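Local atomic coordinates of packaging enzyme P4 (Pseudomonas phage phi6, PDB entry 4BLO), a protein that hydrolyses nucleoside triphosphates and, as a RecA-like viral helicase, probably uses that energy to package viral RNA. Residues D89-V92 against L93-G96; I164-L167 against D168-L171; D215-N218 against L219-Y223. All blocks are in the same frame, centred on the assembly; numbering follows the deposited sequence.

Overall arrangement
All three contacts are buried in the hexamer: contacts 2 and 3 within the RecA-like core of the chain, contact 1 through subunit packing on a projecting loop, its centre about 27 Å from that of the chain. Contacts 2 and 3 sit on successive long helices, 167-179 and 208-222, flanking the central sheet; their centres are about 16 Å apart and their nearest atoms about 4 Å, without touching. Contact 1 is a weakly bonded turn with two close carboxylates, contact 2 a helix start where one glutamate gathers several donors, and contact 3 regular helical bonding with an aromatic ring facing the core. Contacts 1 and 3 both meet the second subunit, and contact 2 meets the third.

Contact 1: residues D89-V92 against L93-G96; sequences DVDV and LDTG
Asp91 and Asp94 meet across a short, weakly bonded helical turn, 92-95, which closes at Gly96, where the backbone leaves helical geometry with a positive phi. Their side chains cross at about a right angle, and the carboxylate planes are turned 57° apart. Asp91 OD2 lies 3.2 Å from Asp94 OD1; both atoms are acceptors, so no bond links these like charges. The extended setting of Asp91, with CG opposite the backbone N (chi1 -173°), sends its carboxylate along the flank of Leu93, the two side chains running side by side in the same direction. The other oxygen of Asp94, OD2, is held by Val86 N of the second subunit, and Val90 packs on that same valine, which places this loop in a subunit interface.

The turn itself is held by backbone bonds. Asp91 O accepts from Asp94 N at 2.9 Å, with the donor above the carbonyl plane, and more weakly from Thr95 N at 3.3 Å. A second weak bond, Gly96 N to Val92 O at 2.7 Å, joins the residue just past the helix to Val92 at its start. On the apolar side Val90 and Thr95 reach toward each other tip to tip, CG1 of the valine and CG2 of the threonine being 3.5 Å apart. The hydroxyl branch of Thr95 turns to the next residue: OG1 donates to Gly96 O at 3.2 Å, in the carbonyl plane and on a lone pair of an oxygen that also accepts from Gln28 NE2.

Contact 2: residues I164-L167 against D168-L171; sequences ISTL and DEML
Ser165 and Glu169 make the tight part of this helix start, where three donors converge on a single carboxylate oxygen. Ser165 N meets Glu169 OE1 at 2.6 Å, nearly head-on to the C-O bond. The hydroxyl Ser165 OG reaches the same OE1 at 3.1 Å from the syn side, 32° out of the carboxylate plane. Thr166 N comes from above that plane, 65° out of it, at 3.2 Å from Glu169 OE1. The glutamate chain, extended beyond CG, runs past Ile164 in the opposite direction, and the three bonds together should fix the rotation of its carboxylate.

Apolar packing continues on the Ile164 side, where CD1 rests 3.5 Å from Met170 CB. It is looser round Leu167: its CG is 4.3 Å from Leu171 CD1, and the leucine also leans on Ile97 of the third subunit. The more open side belongs to Thr166 and Asp168, both partly exposed, with Asp168 OD2 turned to a weak bond with Ile75 N. Here Thr166 OG1 accepts from Glu169 N at 3.2 Å in a nearly straight bond, capping the N-terminal end of helix 167-179, which follows strand 161-163. Side chain to backbone in both directions, Thr166 as N-cap and Glu169 three residues on form a classic capping box.

Contact 3: residues D215-N218 against L219-Y223; sequences DISN and LFTQY
Leu219 N donates to Asp215 O at 3.1 Å, and the same four-residue spacing carries Phe220 N to Ile216 O, Thr221 N to Ser217 O and Gln222 N to Asn218 O, as expected of the closing turns of alpha-helix 208-222. This helix leads into strand 226-231 and packs on it, as in the alpha/beta layers of the RecA-like fold. Beyond Gln222 the bonding fades, and Tyr223 N makes weak bonds to Leu219 O and Phe220 O.

On the sheet-facing side Ile216 and Phe220 lie side by side and point the same way. The isoleucine branch CG2, set opposite its backbone N, comes within 3.5 Å of Phe220 CE2. The carbonyl oxygen Ile216 O lies over one face of the Phe220 ring, 3.4 Å above its plane and offset toward the rim. Val227 of the strand and Cys174 and Ile175 of helix 167-179 also pack on this ring, which thus joins two helices to the sheet.

Polar groups tie the helix to other parts: Asp215 OD2 forms a salt bridge with Arg195 of the second subunit, and Ser217 OG bonds to Val121 N. Thr221 OG1 is hydrogen-bonded to Ser119 O, in the loop before strand 120-126, and lies 2.8 Å from Ser217 O one turn back.

Contact 1: residues D89-V92 against L93-G96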
ATOM      1  N   ASP L  89       7.037  -2.955   6.894  1.00 69.66           N
ATOM      2  CA  ASP L  89       7.267  -3.544   5.577  1.00 70.56           C
ATOM      3  C   ASP L  89       8.761  -3.484   5.255  1.00 73.39           C
ATOM      4  O   ASP L  89       9.215  -2.649   4.474  1.00 76.20           O
ATOM      5  CB  ASP L  89       6.400  -2.874   4.495  1.00 74.31           C
ATOM      6  CG  ASP L  89       4.925  -3.249   4.520  1.00 93.59           C
ATOM      7  OD1 ASP L  89       4.579  -4.280   5.155  1.00 94.01           O
ATOM      8  OD2 ASP L  89       4.115  -2.531   3.875  1.00103.81           O
ATOM      9  N   VAL L  90       9.514  -4.357   5.932  1.00 65.09           N
ATOM     10  CA  VAL L  90      10.971  -4.550   5.863  1.00 64.02           C
ATOM     11  C   VAL L  90      11.214  -6.046   5.594  1.00 62.67           C
ATOM     12  O   VAL L  90      10.417  -6.846   6.066  1.00 60.38           O
ATOM     13  CB  VAL L  90      11.624  -4.067   7.193  1.00 67.91           C
ATOM     14  CG1 VAL L  90      11.149  -4.900   8.387  1.00 66.38           C
ATOM     15  CG2 VAL L  90      13.149  -4.059   7.105  1.00 69.08           C
ATOM     16  N   ASP L  91      12.290  -6.442   4.879  1.00 56.58           N
ATOM     17  CA  ASP L  91      12.502  -7.869   4.604  1.00 53.91           C
ATOM     18  C   ASP L  91      12.645  -8.701   5.892  1.00 52.11           C
ATOM     19  O   ASP L  91      13.472  -8.405   6.755  1.00 51.66           O
ATOM     20  CB  ASP L  91      13.694  -8.120   3.680  1.00 57.00           C
ATOM     21  CG  ASP L  91      13.833  -9.571   3.246  1.00 61.20           C
ATOM     22  OD1 ASP L  91      12.792 -10.234   3.041  1.00 57.39           O
ATOM     23  OD2 ASP L  91      14.978 -10.017   3.029  1.00 73.25           O
ATOM     24  N   VAL L  92      11.807  -9.746   5.987  1.00 44.35           N
ATOM     25  CA  VAL L  92      11.671 -10.727   7.075  1.00 41.90           C
ATOM     26  C   VAL L  92      13.020 -11.449   7.357  1.00 40.17           C
ATOM     27  O   VAL L  92      13.271 -11.915   8.469  1.00 38.84           O
ATOM     28  CB  VAL L  92      10.545 -11.726   6.676  1.00 46.75           C
ATOM     29  CG1 VAL L  92      10.240 -12.673   7.803  1.00 46.13           C
ATOM     30  CG2 VAL L  92       9.253 -10.992   6.318  1.00 46.09           C
ATOM     31  N   LEU L  93      13.871 -11.532   6.348  1.00 34.02           N
ATOM     32  CA  LEU L  93      15.193 -12.129   6.447  1.00 33.25           C
ATOM     33  C   LEU L  93      16.224 -11.147   7.048  1.00 39.93           C
ATOM     34  O   LEU L  93      17.256 -11.589   7.542  1.00 39.90           O
ATOM     35  CB  LEU L  93      15.634 -12.568   5.051  1.00 33.66           C
ATOM     36  CG  LEU L  93      16.157 -13.974   4.860  1.00 35.13           C
ATOM     37  CD1 LEU L  93      15.127 -15.009   5.231  1.00 33.06           C
ATOM     38  CD2 LEU L  93      16.530 -14.178   3.434  1.00 36.80           C
ATOM     39  N   ASP L  94      15.968  -9.822   6.974  1.00 39.89           N
ATOM     40  CA  ASP L  94      16.859  -8.797   7.536  1.00 41.84           C
ATOM     41  C   ASP L  94      16.551  -8.593   9.019  1.00 45.23           C
ATOM     42  O   ASP L  94      17.390  -8.078   9.758  1.00 47.51           O
ATOM     43  CB  ASP L  94      16.731  -7.466   6.769  1.00 45.22           C
ATOM     44  CG  ASP L  94      17.442  -7.414   5.420  1.00 67.24           C
ATOM     45  OD1 ASP L  94      17.153  -8.273   4.557  1.00 68.57           O
ATOM     46  OD2 ASP L  94      18.282  -6.512   5.224  1.00 78.47           O
ATOM     47  N   THR L  95      15.338  -8.993   9.437  1.00 37.70           N
ATOM     48  CA  THR L  95      14.854  -8.889  10.811  1.00 35.71           C
ATOM     49  C   THR L  95      14.861 -10.254  11.492  1.00 38.51           C
ATOM     50  O   THR L  95      14.942 -10.327  12.714  1.00 37.43           O
ATOM     51  CB  THR L  95      13.425  -8.259  10.880  1.00 33.55           C
ATOM     52  OG1 THR L  95      12.448  -9.092  10.247  1.00 26.95           O
ATOM     53  CG2 THR L  95      13.374  -6.853  10.333  1.00 29.19           C
ATOM     54  N   GLY L  96      14.737 -11.317  10.709  1.00 34.87           N
ATOM     55  CA  GLY L  96      14.637 -12.661  11.255  1.00 33.73           C
ATOM     56  C   GLY L  96      13.247 -12.859  11.814  1.00 34.14           C
ATOM     57  O   GLY L  96      12.392 -11.979  11.663  1.00 33.21           O
TER

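Contact 2: residues I164-L167 against D168-L171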
ATOM      1  N   ILE L 164      -4.318   1.136  32.957  1.00 34.49           N
ATOM      2  CA  ILE L 164      -3.044   1.246  32.256  1.00 35.43           C
ATOM      3  C   ILE L 164      -3.223   2.106  30.975  1.00 43.03           C
ATOM      4  O   ILE L 164      -4.355   2.445  30.590  1.00 43.93           O
ATOM      5  CB  ILE L 164      -2.422  -0.150  31.960  1.00 38.21           C
ATOM      6  CG1 ILE L 164      -3.289  -0.971  30.990  1.00 36.62           C
ATOM      7  CG2 ILE L 164      -2.127  -0.926  33.256  1.00 40.97           C
ATOM      8  CD1 ILE L 164      -2.545  -1.781  30.059  1.00 29.78           C
ATOM      9  N   SER L 165      -2.094   2.451  30.328  1.00 40.51           N
ATOM     10  CA  SER L 165      -2.023   3.256  29.116  1.00 39.18           C
ATOM     11  C   SER L 165      -1.179   2.593  28.025  1.00 43.42           C
ATOM     12  O   SER L 165      -1.491   2.795  26.856  1.00 44.65           O
ATOM     13  CB  SER L 165      -1.452   4.635  29.432  1.00 42.63           C
ATOM     14  OG  SER L 165      -0.079   4.605  29.789  1.00 52.74           O
ATOM     15  N   THR L 166      -0.109   1.825  28.388  1.00 38.33           N
ATOM     16  CA  THR L 166       0.814   1.190  27.427  1.00 36.59           C
ATOM     17  C   THR L 166       0.757  -0.349  27.447  1.00 39.93           C
ATOM     18  O   THR L 166       0.274  -0.948  28.411  1.00 38.18           O
ATOM     19  CB  THR L 166       2.285   1.664  27.637  1.00 38.99           C
ATOM     20  OG1 THR L 166       2.937   0.935  28.684  1.00 39.27           O
ATOM     21  CG2 THR L 166       2.411   3.165  27.863  1.00 34.34           C
ATOM     22  N   LEU L 167       1.309  -0.982  26.381  1.00 38.18           N
ATOM     23  CA  LEU L 167       1.423  -2.442  26.237  1.00 37.90           C
ATOM     24  C   LEU L 167       2.416  -2.986  27.277  1.00 42.71           C
ATOM     25  O   LEU L 167       2.199  -4.068  27.826  1.00 41.25           O
ATOM     26  CB  LEU L 167       1.855  -2.830  24.804  1.00 37.57           C
ATOM     27  CG  LEU L 167       2.152  -4.329  24.545  1.00 43.13           C
ATOM     28  CD1 LEU L 167       0.912  -5.197  24.716  1.00 42.41           C
ATOM     29  CD2 LEU L 167       2.774  -4.539  23.187  1.00 47.43           C
ATOM     30  N   ASP L 168       3.490  -2.205  27.558  1.00 41.23           N
ATOM     31  CA  ASP L 168       4.510  -2.513  28.563  1.00 42.10           C
ATOM     32  C   ASP L 168       3.840  -2.719  29.926  1.00 46.32           C
ATOM     33  O   ASP L 168       4.094  -3.738  30.579  1.00 47.03           O
ATOM     34  CB  ASP L 168       5.560  -1.387  28.644  1.00 45.23           C
ATOM     35  CG  ASP L 168       6.449  -1.197  27.437  1.00 51.94           C
ATOM     36  OD1 ASP L 168       6.319  -1.966  26.481  1.00 49.28           O
ATOM     37  OD2 ASP L 168       7.249  -0.252  27.439  1.00 61.39           O
ATOM     38  N   GLU L 169       2.952  -1.768  30.325  1.00 40.87           N
ATOM     39  CA  GLU L 169       2.186  -1.811  31.566  1.00 40.72           C
ATOM     40  C   GLU L 169       1.302  -3.063  31.628  1.00 44.47           C
ATOM     41  O   GLU L 169       1.259  -3.709  32.677  1.00 44.77           O
ATOM     42  CB  GLU L 169       1.322  -0.548  31.724  1.00 42.28           C
ATOM     43  CG  GLU L 169       2.098   0.706  32.096  1.00 50.85           C
ATOM     44  CD  GLU L 169       1.373   2.025  31.939  1.00 60.32           C
ATOM     45  OE1 GLU L 169       0.188   2.011  31.532  1.00 68.72           O
ATOM     46  OE2 GLU L 169       1.998   3.082  32.191  1.00 44.05           O
ATOM     47  N   MET L 170       0.630  -3.430  30.511  1.00 40.70           N
ATOM     48  CA  MET L 170      -0.236  -4.611  30.465  1.00 39.78           C
ATOM     49  C   MET L 170       0.537  -5.879  30.808  1.00 44.76           C
ATOM     50  O   MET L 170       0.101  -6.642  31.672  1.00 45.73           O
ATOM     51  CB  MET L 170      -0.904  -4.769  29.097  1.00 40.77           C
ATOM     52  CG  MET L 170      -2.074  -5.725  29.135  1.00 44.26           C
ATOM     53  SD  MET L 170      -2.323  -6.560  27.563  1.00 48.49           S
ATOM     54  CE  MET L 170      -0.974  -7.760  27.598  1.00 45.56           C
ATOM     55  N   LEU L 171       1.689  -6.085  30.153  1.00 39.59           N
ATOM     56  CA  LEU L 171       2.542  -7.250  30.366  1.00 38.72           C
ATOM     57  C   LEU L 171       3.120  -7.269  31.783  1.00 43.65           C
ATOM     58  O   LEU L 171       3.172  -8.342  32.377  1.00 43.92           O
ATOM     59  CB  LEU L 171       3.657  -7.310  29.314  1.00 38.26           C
ATOM     60  CG  LEU L 171       3.196  -7.519  27.858  1.00 40.66           C
ATOM     61  CD1 LEU L 171       4.304  -7.208  26.896  1.00 39.38           C
ATOM     62  CD2 LEU L 171       2.684  -8.932  27.631  1.00 43.85           C
TER

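Contact 3: residues D215-N218 against L219-Y223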
ATOM      1  N   ASP L 215       2.337 -16.139  21.035  1.00 28.69           N
ATOM      2  CA  ASP L 215       3.518 -15.605  21.711  1.00 29.75           C
ATOM      3  C   ASP L 215       3.140 -15.090  23.111  1.00 34.35           C
ATOM      4  O   ASP L 215       3.883 -15.321  24.067  1.00 35.18           O
ATOM      5  CB  ASP L 215       4.167 -14.486  20.875  1.00 31.61           C
ATOM      6  CG  ASP L 215       4.974 -14.948  19.680  1.00 39.16           C
ATOM      7  OD1 ASP L 215       5.106 -16.184  19.491  1.00 44.29           O
ATOM      8  OD2 ASP L 215       5.513 -14.078  18.957  1.00 35.65           O
ATOM      9  N   ILE L 216       1.975 -14.422  23.232  1.00 29.45           N
ATOM     10  CA  ILE L 216       1.474 -13.928  24.518  1.00 29.73           C
ATOM     11  C   ILE L 216       1.089 -15.149  25.397  1.00 37.29           C
ATOM     12  O   ILE L 216       1.482 -15.201  26.561  1.00 36.96           O
ATOM     13  CB  ILE L 216       0.314 -12.916  24.329  1.00 30.80           C
ATOM     14  CG1 ILE L 216       0.843 -11.557  23.837  1.00 29.95           C
ATOM     15  CG2 ILE L 216      -0.496 -12.755  25.596  1.00 31.28           C
ATOM     16  CD1 ILE L 216      -0.176 -10.670  23.152  1.00 25.18           C
ATOM     17  N   SER L 217       0.388 -16.147  24.814  1.00 34.99           N
ATOM     18  CA  SER L 217      -0.029 -17.356  25.527  1.00 35.30           C
ATOM     19  C   SER L 217       1.172 -18.108  26.092  1.00 42.69           C
ATOM     20  O   SER L 217       1.169 -18.444  27.274  1.00 43.90           O
ATOM     21  CB  SER L 217      -0.846 -18.266  24.615  1.00 36.13           C
ATOM     22  OG  SER L 217      -1.438 -19.335  25.335  1.00 41.52           O
ATOM     23  N   ASN L 218       2.217 -18.321  25.271  1.00 41.58           N
ATOM     24  CA  ASN L 218       3.428 -19.045  25.683  1.00 42.69           C
ATOM     25  C   ASN L 218       4.222 -18.255  26.746  1.00 47.51           C
ATOM     26  O   ASN L 218       4.791 -18.861  27.655  1.00 48.53           O
ATOM     27  CB  ASN L 218       4.297 -19.399  24.483  1.00 37.91           C
ATOM     28  CG  ASN L 218       3.678 -20.383  23.510  1.00 50.62           C
ATOM     29  OD1 ASN L 218       4.017 -20.403  22.318  1.00 54.33           O
ATOM     30  ND2 ASN L 218       2.776 -21.237  23.985  1.00 31.25           N
ATOM     31  N   LEU L 219       4.190 -16.914  26.662  1.00 42.26           N
ATOM     32  CA  LEU L 219       4.812 -16.017  27.635  1.00 42.20           C
ATOM     33  C   LEU L 219       4.174 -16.257  29.018  1.00 47.86           C
ATOM     34  O   LEU L 219       4.881 -16.352  30.018  1.00 49.94           O
ATOM     35  CB  LEU L 219       4.609 -14.563  27.162  1.00 40.50           C
ATOM     36  CG  LEU L 219       5.760 -13.556  27.279  1.00 43.78           C
ATOM     37  CD1 LEU L 219       7.047 -14.066  26.674  1.00 43.42           C
ATOM     38  CD2 LEU L 219       5.391 -12.255  26.618  1.00 41.43           C
ATOM     39  N   PHE L 220       2.844 -16.448  29.058  1.00 42.48           N
ATOM     40  CA  PHE L 220       2.113 -16.735  30.295  1.00 41.42           C
ATOM     41  C   PHE L 220       2.307 -18.188  30.726  1.00 50.24           C
ATOM     42  O   PHE L 220       2.343 -18.445  31.930  1.00 53.68           O
ATOM     43  CB  PHE L 220       0.621 -16.416  30.152  1.00 40.21           C
ATOM     44  CG  PHE L 220       0.306 -14.956  29.911  1.00 38.82           C
ATOM     45  CD1 PHE L 220       1.097 -13.954  30.458  1.00 40.73           C
ATOM     46  CD2 PHE L 220      -0.811 -14.584  29.174  1.00 38.98           C
ATOM     47  CE1 PHE L 220       0.798 -12.605  30.244  1.00 40.94           C
ATOM     48  CE2 PHE L 220      -1.118 -13.234  28.972  1.00 40.58           C
ATOM     49  CZ  PHE L 220      -0.313 -12.253  29.507  1.00 38.75           C
ATOM     50  N   THR L 221       2.447 -19.133  29.764  1.00 45.49           N
ATOM     51  CA  THR L 221       2.665 -20.557  30.063  1.00 46.59           C
ATOM     52  C   THR L 221       4.018 -20.739  30.761  1.00 53.98           C
ATOM     53  O   THR L 221       4.114 -21.495  31.724  1.00 57.56           O
ATOM     54  CB  THR L 221       2.573 -21.411  28.787  1.00 48.77           C
ATOM     55  OG1 THR L 221       1.358 -21.097  28.095  1.00 48.63           O
ATOM     56  CG2 THR L 221       2.648 -22.910  29.072  1.00 39.08           C
ATOM     57  N   GLN L 222       5.042 -20.011  30.295  1.00 48.63           N
ATOM     58  CA  GLN L 222       6.393 -20.037  30.839  1.00 48.28           C
ATOM     59  C   GLN L 222       6.467 -19.430  32.258  1.00 50.23           C
ATOM     60  O   GLN L 222       7.306 -19.872  33.052  1.00 51.09           O
ATOM     61  CB  GLN L 222       7.325 -19.267  29.907  1.00 48.55           C
ATOM     62  CG  GLN L 222       8.698 -19.892  29.822  1.00 74.84           C
ATOM     63  CD  GLN L 222       9.395 -19.486  28.551  1.00 97.11           C
ATOM     64  OE1 GLN L 222       9.763 -18.316  28.378  1.00 91.19           O
ATOM     65  NE2 GLN L 222       9.606 -20.447  27.644  1.00 85.63           N
ATOM     66  N   TYR L 223       5.603 -18.427  32.568  1.00 42.34           N
ATOM     67  CA  TYR L 223       5.602 -17.733  33.862  1.00 42.46           C
ATOM     68  C   TYR L 223       4.405 -18.137  34.766  1.00 48.25           C
ATOM     69  O   TYR L 223       4.109 -17.446  35.741  1.00 47.19           O
ATOM     70  CB  TYR L 223       5.663 -16.209  33.648  1.00 40.85           C
ATOM     71  CG  TYR L 223       6.908 -15.774  32.903  1.00 39.85           C
ATOM     72  CD1 TYR L 223       8.171 -16.147  33.339  1.00 42.42           C
ATOM     73  CD2 TYR L 223       6.822 -14.976  31.769  1.00 38.75           C
ATOM     74  CE1 TYR L 223       9.317 -15.768  32.643  1.00 41.32           C
ATOM     75  CE2 TYR L 223       7.964 -14.577  31.073  1.00 39.44           C
ATOM     76  CZ  TYR L 223       9.210 -14.962  31.522  1.00 45.47           C
ATOM     77  OH  TYR L 223      10.341 -14.558  30.845  1.00 47.44           O
TER